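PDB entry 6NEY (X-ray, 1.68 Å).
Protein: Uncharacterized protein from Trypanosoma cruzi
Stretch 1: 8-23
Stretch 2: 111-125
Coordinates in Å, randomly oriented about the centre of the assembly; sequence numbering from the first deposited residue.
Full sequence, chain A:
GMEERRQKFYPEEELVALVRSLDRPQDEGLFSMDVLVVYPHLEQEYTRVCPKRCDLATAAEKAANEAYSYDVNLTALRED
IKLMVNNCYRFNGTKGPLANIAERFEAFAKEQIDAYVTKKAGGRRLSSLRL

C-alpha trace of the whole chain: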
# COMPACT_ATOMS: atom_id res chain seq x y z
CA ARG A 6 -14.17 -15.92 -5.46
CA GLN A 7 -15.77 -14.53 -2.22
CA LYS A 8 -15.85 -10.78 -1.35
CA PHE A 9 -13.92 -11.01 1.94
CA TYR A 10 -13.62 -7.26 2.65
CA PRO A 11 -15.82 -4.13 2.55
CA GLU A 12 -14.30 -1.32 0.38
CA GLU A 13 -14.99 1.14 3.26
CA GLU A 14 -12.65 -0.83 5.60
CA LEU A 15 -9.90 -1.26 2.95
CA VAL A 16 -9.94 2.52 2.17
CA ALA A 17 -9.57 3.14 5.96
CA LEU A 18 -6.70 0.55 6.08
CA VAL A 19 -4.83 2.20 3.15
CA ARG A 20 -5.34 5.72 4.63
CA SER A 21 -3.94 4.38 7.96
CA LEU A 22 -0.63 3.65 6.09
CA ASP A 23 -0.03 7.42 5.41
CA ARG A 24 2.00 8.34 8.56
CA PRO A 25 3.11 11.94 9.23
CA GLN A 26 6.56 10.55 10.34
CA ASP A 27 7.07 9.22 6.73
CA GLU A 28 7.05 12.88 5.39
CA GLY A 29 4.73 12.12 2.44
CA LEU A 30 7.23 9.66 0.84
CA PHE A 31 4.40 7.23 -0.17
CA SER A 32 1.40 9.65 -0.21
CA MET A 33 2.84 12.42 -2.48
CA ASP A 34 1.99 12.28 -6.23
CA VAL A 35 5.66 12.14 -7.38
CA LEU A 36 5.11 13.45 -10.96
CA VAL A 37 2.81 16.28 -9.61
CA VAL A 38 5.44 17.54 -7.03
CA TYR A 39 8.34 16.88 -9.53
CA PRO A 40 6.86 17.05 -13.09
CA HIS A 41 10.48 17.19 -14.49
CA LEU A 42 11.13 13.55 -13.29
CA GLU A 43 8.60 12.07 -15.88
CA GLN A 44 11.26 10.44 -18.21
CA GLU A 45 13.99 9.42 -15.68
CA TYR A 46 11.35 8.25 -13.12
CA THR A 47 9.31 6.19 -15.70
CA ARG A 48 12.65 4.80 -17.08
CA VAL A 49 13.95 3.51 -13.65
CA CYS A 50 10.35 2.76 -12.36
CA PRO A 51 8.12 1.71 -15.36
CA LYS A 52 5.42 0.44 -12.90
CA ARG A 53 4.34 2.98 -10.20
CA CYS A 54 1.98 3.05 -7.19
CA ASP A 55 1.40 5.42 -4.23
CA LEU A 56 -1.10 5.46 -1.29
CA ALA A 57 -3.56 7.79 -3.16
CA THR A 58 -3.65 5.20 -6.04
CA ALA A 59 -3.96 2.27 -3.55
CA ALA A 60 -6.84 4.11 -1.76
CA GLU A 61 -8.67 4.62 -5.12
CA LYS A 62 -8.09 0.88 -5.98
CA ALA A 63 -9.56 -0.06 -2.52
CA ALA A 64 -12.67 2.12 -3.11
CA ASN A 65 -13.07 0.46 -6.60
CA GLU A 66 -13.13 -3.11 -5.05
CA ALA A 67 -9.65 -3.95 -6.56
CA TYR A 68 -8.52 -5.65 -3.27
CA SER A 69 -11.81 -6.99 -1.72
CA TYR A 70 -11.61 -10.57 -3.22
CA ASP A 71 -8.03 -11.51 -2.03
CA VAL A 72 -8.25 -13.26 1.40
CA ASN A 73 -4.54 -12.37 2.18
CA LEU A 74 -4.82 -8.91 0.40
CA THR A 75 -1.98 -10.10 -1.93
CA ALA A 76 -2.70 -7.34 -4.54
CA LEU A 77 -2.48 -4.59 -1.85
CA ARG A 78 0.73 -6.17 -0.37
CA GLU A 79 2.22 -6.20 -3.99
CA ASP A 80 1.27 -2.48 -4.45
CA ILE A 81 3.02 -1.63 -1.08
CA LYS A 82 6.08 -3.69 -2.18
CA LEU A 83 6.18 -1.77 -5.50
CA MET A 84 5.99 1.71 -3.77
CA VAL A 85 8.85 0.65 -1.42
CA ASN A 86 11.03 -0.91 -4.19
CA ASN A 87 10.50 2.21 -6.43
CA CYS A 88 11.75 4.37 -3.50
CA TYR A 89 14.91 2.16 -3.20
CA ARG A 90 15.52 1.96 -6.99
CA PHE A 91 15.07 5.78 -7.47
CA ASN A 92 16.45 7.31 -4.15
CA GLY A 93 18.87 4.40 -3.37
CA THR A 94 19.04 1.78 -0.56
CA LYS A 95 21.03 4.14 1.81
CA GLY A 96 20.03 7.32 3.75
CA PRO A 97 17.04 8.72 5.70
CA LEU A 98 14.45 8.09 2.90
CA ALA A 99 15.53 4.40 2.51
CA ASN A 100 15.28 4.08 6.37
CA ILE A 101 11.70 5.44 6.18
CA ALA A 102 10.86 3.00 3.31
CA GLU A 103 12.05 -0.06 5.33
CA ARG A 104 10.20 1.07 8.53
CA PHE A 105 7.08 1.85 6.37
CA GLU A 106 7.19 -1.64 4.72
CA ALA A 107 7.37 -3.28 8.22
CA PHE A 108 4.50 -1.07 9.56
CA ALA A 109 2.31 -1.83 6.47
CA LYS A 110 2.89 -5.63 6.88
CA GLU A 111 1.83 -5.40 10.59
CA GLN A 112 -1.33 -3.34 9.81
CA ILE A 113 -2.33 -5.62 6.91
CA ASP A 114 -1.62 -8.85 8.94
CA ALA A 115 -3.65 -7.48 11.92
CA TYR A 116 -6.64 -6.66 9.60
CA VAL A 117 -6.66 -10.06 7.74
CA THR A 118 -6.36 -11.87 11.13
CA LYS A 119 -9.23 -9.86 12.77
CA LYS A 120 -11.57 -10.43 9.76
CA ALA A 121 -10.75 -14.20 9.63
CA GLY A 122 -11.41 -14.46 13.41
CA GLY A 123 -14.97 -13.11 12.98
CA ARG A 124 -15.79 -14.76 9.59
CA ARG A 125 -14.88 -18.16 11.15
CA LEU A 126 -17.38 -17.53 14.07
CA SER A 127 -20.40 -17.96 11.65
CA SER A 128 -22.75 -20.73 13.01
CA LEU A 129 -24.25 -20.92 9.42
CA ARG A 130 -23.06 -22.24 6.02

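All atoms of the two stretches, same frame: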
# COMPACT_ATOMS: atom_id res chain seq x y z
N LYS A 8 -16.19 -12.17 -1.77
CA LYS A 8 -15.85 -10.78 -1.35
C LYS A 8 -15.58 -10.78 0.15
O LYS A 8 -16.54 -10.76 0.98
CB LYS A 8 -16.96 -9.80 -1.72
CG LYS A 8 -16.55 -8.36 -1.50
CD LYS A 8 -17.68 -7.39 -1.63
CE LYS A 8 -17.21 -5.97 -1.42
NZ LYS A 8 -18.06 -5.00 -2.15
N PHE A 9 -14.31 -10.82 0.52
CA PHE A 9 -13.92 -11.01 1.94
C PHE A 9 -14.05 -9.67 2.66
O PHE A 9 -14.24 -9.70 3.85
CB PHE A 9 -12.50 -11.55 2.06
CG PHE A 9 -12.39 -13.00 1.66
CD1 PHE A 9 -12.75 -14.00 2.54
CD2 PHE A 9 -11.95 -13.35 0.39
CE1 PHE A 9 -12.67 -15.34 2.18
CE2 PHE A 9 -11.88 -14.69 0.02
CZ PHE A 9 -12.24 -15.67 0.91
N TYR A 10 -13.92 -8.54 1.97
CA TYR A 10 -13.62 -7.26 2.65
C TYR A 10 -14.46 -6.11 2.11
O TYR A 10 -14.54 -5.89 0.91
CB TYR A 10 -12.13 -6.93 2.57
CG TYR A 10 -11.22 -8.01 3.06
CD1 TYR A 10 -11.35 -8.50 4.35
CD2 TYR A 10 -10.25 -8.57 2.25
CE1 TYR A 10 -10.52 -9.50 4.83
CE2 TYR A 10 -9.41 -9.56 2.72
CZ TYR A 10 -9.54 -10.03 4.01
OH TYR A 10 -8.74 -11.02 4.48
N PRO A 11 -15.07 -5.30 2.99
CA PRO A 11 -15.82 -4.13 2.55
C PRO A 11 -14.84 -3.04 2.08
O PRO A 11 -13.84 -2.81 2.72
CB PRO A 11 -16.63 -3.66 3.77
CG PRO A 11 -16.15 -4.50 4.94
CD PRO A 11 -15.05 -5.44 4.46
N GLU A 12 -15.14 -2.41 0.93
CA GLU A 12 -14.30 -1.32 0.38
C GLU A 12 -14.07 -0.25 1.46
O GLU A 12 -12.95 0.28 1.55
CB GLU A 12 -14.95 -0.69 -0.85
CG GLU A 12 -14.88 -1.55 -2.07
CD GLU A 12 -15.78 -2.76 -2.04
OE1 GLU A 12 -16.84 -2.73 -1.32
OE2 GLU A 12 -15.40 -3.75 -2.70
N GLU A 13 -15.09 0.04 2.28
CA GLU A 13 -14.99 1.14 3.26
C GLU A 13 -13.85 0.85 4.25
O GLU A 13 -13.11 1.78 4.62
CB GLU A 13 -16.33 1.34 3.96
CG GLU A 13 -17.46 1.76 3.02
CD GLU A 13 -18.25 0.68 2.30
OE1 GLU A 13 -17.83 -0.53 2.32
OE2 GLU A 13 -19.31 1.04 1.69
N GLU A 14 -13.70 -0.41 4.65
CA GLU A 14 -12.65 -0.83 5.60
C GLU A 14 -11.28 -0.81 4.94
O GLU A 14 -10.32 -0.44 5.61
CB GLU A 14 -12.95 -2.21 6.19
CG GLU A 14 -14.09 -2.17 7.17
CD GLU A 14 -14.34 -3.51 7.84
OE1 GLU A 14 -13.69 -4.53 7.44
OE2 GLU A 14 -15.17 -3.53 8.78
N LEU A 15 -11.18 -1.21 3.67
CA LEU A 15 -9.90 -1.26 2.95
C LEU A 15 -9.42 0.17 2.65
O LEU A 15 -8.21 0.41 2.67
CB LEU A 15 -10.04 -2.11 1.68
CG LEU A 15 -10.26 -3.61 1.91
CD1 LEU A 15 -10.10 -4.40 0.62
CD2 LEU A 15 -9.32 -4.17 2.97
N VAL A 16 -10.33 1.09 2.32
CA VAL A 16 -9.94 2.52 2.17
C VAL A 16 -9.35 3.01 3.49
O VAL A 16 -8.28 3.61 3.48
CB VAL A 16 -11.13 3.38 1.70
CG1 VAL A 16 -10.79 4.85 1.77
CG2 VAL A 16 -11.55 2.98 0.30
N ALA A 17 -10.03 2.74 4.61
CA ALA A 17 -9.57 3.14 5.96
C ALA A 17 -8.19 2.54 6.22
O ALA A 17 -7.33 3.27 6.77
CB ALA A 17 -10.59 2.72 7.00
N LEU A 18 -8.00 1.26 5.89
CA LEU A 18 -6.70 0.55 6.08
C LEU A 18 -5.60 1.26 5.28
O LEU A 18 -4.53 1.54 5.82
CB LEU A 18 -6.85 -0.90 5.61
CG LEU A 18 -5.58 -1.75 5.68
CD1 LEU A 18 -5.06 -1.81 7.10
CD2 LEU A 18 -5.86 -3.14 5.14
N VAL A 19 -5.86 1.55 4.00
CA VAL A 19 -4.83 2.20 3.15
C VAL A 19 -4.52 3.59 3.73
O VAL A 19 -3.34 3.95 3.83
CB VAL A 19 -5.29 2.31 1.69
CG1 VAL A 19 -4.35 3.22 0.92
CG2 VAL A 19 -5.44 0.94 1.03
N ARG A 20 -5.54 4.35 4.13
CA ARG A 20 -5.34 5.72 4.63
C ARG A 20 -4.48 5.65 5.89
O ARG A 20 -3.62 6.56 6.08
CB ARG A 20 -6.69 6.41 4.86
CG ARG A 20 -7.42 6.68 3.56
CD ARG A 20 -8.64 7.56 3.74
NE ARG A 20 -8.24 8.89 4.16
CZ ARG A 20 -7.49 9.72 3.43
N SER A 21 -4.66 4.59 6.68
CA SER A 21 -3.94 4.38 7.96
C SER A 21 -2.45 4.20 7.67
O SER A 21 -1.67 4.40 8.60
CB SER A 21 -4.51 3.24 8.79
OG SER A 21 -4.05 1.97 8.35
N LEU A 22 -2.06 3.89 6.43
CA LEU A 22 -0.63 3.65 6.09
C LEU A 22 0.08 4.98 5.80
O LEU A 22 1.32 4.97 5.74
CB LEU A 22 -0.50 2.69 4.91
CG LEU A 22 -1.25 1.37 5.05
CD1 LEU A 22 -0.99 0.46 3.88
CD2 LEU A 22 -0.93 0.67 6.36
N ASP A 23 -0.65 6.09 5.66
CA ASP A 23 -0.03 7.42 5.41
C ASP A 23 0.29 8.04 6.78
O ASP A 23 -0.60 8.64 7.39
CB ASP A 23 -0.93 8.28 4.54
CG ASP A 23 -0.34 9.61 4.10
OD1 ASP A 23 0.90 9.75 4.08
OD2 ASP A 23 -1.14 10.50 3.76
N GLU A 111 2.48 -5.20 9.27
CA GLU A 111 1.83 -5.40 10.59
C GLU A 111 0.35 -5.01 10.50
O GLU A 111 -0.50 -5.76 11.02
CB GLU A 111 2.51 -4.59 11.68
CG GLU A 111 2.04 -4.98 13.07
N GLN A 112 0.06 -3.87 9.87
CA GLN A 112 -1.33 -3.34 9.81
C GLN A 112 -2.15 -4.31 8.97
O GLN A 112 -3.29 -4.69 9.37
CB GLN A 112 -1.35 -1.92 9.24
CG GLN A 112 -0.63 -0.92 10.13
CD GLN A 112 -1.08 -1.00 11.57
OE1 GLN A 112 -2.21 -0.68 11.89
NE2 GLN A 112 -0.20 -1.46 12.45
N ILE A 113 -1.59 -4.74 7.85
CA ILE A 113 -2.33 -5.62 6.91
C ILE A 113 -2.55 -6.99 7.59
O ILE A 113 -3.68 -7.50 7.54
CB ILE A 113 -1.65 -5.72 5.54
CG1 ILE A 113 -1.67 -4.37 4.82
CG2 ILE A 113 -2.31 -6.79 4.68
CD1 ILE A 113 -0.70 -4.28 3.65
N ASP A 114 -1.51 -7.56 8.21
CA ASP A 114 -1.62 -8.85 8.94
C ASP A 114 -2.72 -8.74 10.01
O ASP A 114 -3.55 -9.69 10.11
CB ASP A 114 -0.30 -9.22 9.62
CG ASP A 114 0.82 -9.68 8.70
OD1 ASP A 114 0.56 -9.82 7.49
OD2 ASP A 114 1.95 -9.89 9.22
N ALA A 115 -2.73 -7.66 10.78
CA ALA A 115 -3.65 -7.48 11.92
C ALA A 115 -5.09 -7.44 11.39
O ALA A 115 -5.99 -8.07 12.00
CB ALA A 115 -3.29 -6.25 12.70
N TYR A 116 -5.30 -6.81 10.22
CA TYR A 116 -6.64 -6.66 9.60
C TYR A 116 -7.13 -8.04 9.11
O TYR A 116 -8.26 -8.45 9.41
CB TYR A 116 -6.63 -5.66 8.44
CG TYR A 116 -7.97 -5.54 7.76
CD1 TYR A 116 -9.00 -4.83 8.36
CD2 TYR A 116 -8.23 -6.19 6.57
CE1 TYR A 116 -10.26 -4.76 7.78
CE2 TYR A 116 -9.48 -6.12 5.97
CZ TYR A 116 -10.50 -5.42 6.57
OH TYR A 116 -11.72 -5.37 5.96
N VAL A 117 -6.29 -8.75 8.35
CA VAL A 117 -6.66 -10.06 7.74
C VAL A 117 -6.95 -11.05 8.88
O VAL A 117 -7.98 -11.78 8.81
CB VAL A 117 -5.55 -10.53 6.78
CG1 VAL A 117 -5.72 -11.98 6.34
CG2 VAL A 117 -5.51 -9.61 5.56
N THR A 118 -6.17 -10.99 9.95
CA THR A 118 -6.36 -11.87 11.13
C THR A 118 -7.69 -11.55 11.84
O THR A 118 -8.45 -12.51 12.12
CB THR A 118 -5.17 -11.78 12.09
OG1 THR A 118 -4.08 -12.22 11.29
CG2 THR A 118 -5.38 -12.62 13.32
N LYS A 119 -7.95 -10.29 12.13
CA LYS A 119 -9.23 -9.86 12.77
C LYS A 119 -10.43 -10.35 11.95
O LYS A 119 -11.39 -10.95 12.56
CB LYS A 119 -9.27 -8.33 12.93
CG LYS A 119 -10.28 -7.84 13.95
CD LYS A 119 -11.59 -7.37 13.39
CE LYS A 119 -12.67 -7.43 14.46
NZ LYS A 119 -13.62 -6.31 14.34
N LYS A 120 -10.42 -10.12 10.64
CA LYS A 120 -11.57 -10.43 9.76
C LYS A 120 -11.79 -11.95 9.75
O LYS A 120 -12.95 -12.39 9.88
CB LYS A 120 -11.35 -9.89 8.35
CG LYS A 120 -11.30 -8.37 8.23
CD LYS A 120 -12.53 -7.63 8.71
CE LYS A 120 -13.72 -7.75 7.78
NZ LYS A 120 -14.88 -6.99 8.30
N ALA A 121 -10.70 -12.72 9.63
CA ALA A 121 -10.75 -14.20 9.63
C ALA A 121 -11.36 -14.68 10.94
O ALA A 121 -12.20 -15.60 10.90
CB ALA A 121 -9.36 -14.77 9.42
N GLY A 122 -10.92 -14.10 12.07
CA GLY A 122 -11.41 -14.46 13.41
C GLY A 122 -12.93 -14.39 13.49
O GLY A 122 -13.55 -15.34 13.97
N GLY A 123 -13.51 -13.31 12.97
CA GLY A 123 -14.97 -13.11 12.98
C GLY A 123 -15.67 -14.00 11.96
O GLY A 123 -16.68 -14.64 12.31
N ARG A 124 -15.22 -13.96 10.70
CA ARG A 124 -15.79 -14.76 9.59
C ARG A 124 -15.95 -16.22 10.07
O ARG A 124 -16.99 -16.84 9.82
CB ARG A 124 -14.82 -14.67 8.41
CG ARG A 124 -15.35 -15.17 7.09
CD ARG A 124 -14.46 -14.83 5.93
NE ARG A 124 -13.12 -15.42 6.00
CZ ARG A 124 -11.99 -14.77 6.19
NH1 ARG A 124 -10.85 -15.44 6.18
NH2 ARG A 124 -11.99 -13.46 6.35
N ARG A 125 -14.93 -16.74 10.74
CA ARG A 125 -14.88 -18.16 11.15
C ARG A 125 -15.81 -18.41 12.35
O ARG A 125 -15.99 -19.60 12.69
CB ARG A 125 -13.41 -18.55 11.36
CG ARG A 125 -12.61 -18.51 10.07
CD ARG A 125 -11.11 -18.59 10.27
NE ARG A 125 -10.41 -18.53 9.00
CZ ARG A 125 -9.09 -18.61 8.83
NH1 ARG A 125 -8.27 -18.67 9.87
NH2 ARG A 125 -8.59 -18.56 7.61
O HOH W 1 -13.99 -11.34 5.90
O HOH W 2 -9.27 -12.74 6.51

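The helix that starts at Glu12 and the helix that enters the second stretch from earlier in the chain and runs to Arg124 are nearly antiparallel, at 156°, with axes 10.5 Å apart at their closest. That spacing leaves room for large side chains, and Tyr116, which points toward the first helix, fills much of it.

Its ring rests among carbon neighbours: Tyr10 CD1 lies 3.4 Å from Tyr116 CE2, Leu15 CD2 lies 3.6 Å from the same CE2, and Leu18 CD2 is 4.1 Å from Tyr116 CD2. The two tyrosine planes meet obliquely, at 54°. Further along, Leu22 CD2 packs 3.9 Å from Gln112 CB.

The polar rule is to give one carboxylate oxygen two donors. Glu14 OE1 accepts from Tyr116 OH at 2.6 Å and from Lys120 NZ at 2.9 Å, the latter also a salt bridge. Because residues 116 and 120 are one helical turn apart, both side chains can converge on a single acceptor.

Beyond the first helix's N-terminus, water completes the bonding. Water 1 donates to Phe9 O (2.6 Å) and accepts from Arg124 NH2 (2.9 Å). Water 2 donates to Tyr10 OH (2.7 Å) and to Val117 O (2.8 Å), and accepts from Arg124 NH2 (2.8 Å). One guanidinium nitrogen thus serves both waters, while Phe9 CD1 sits over the guanidinium face, 3.8 Å from Arg124 NE.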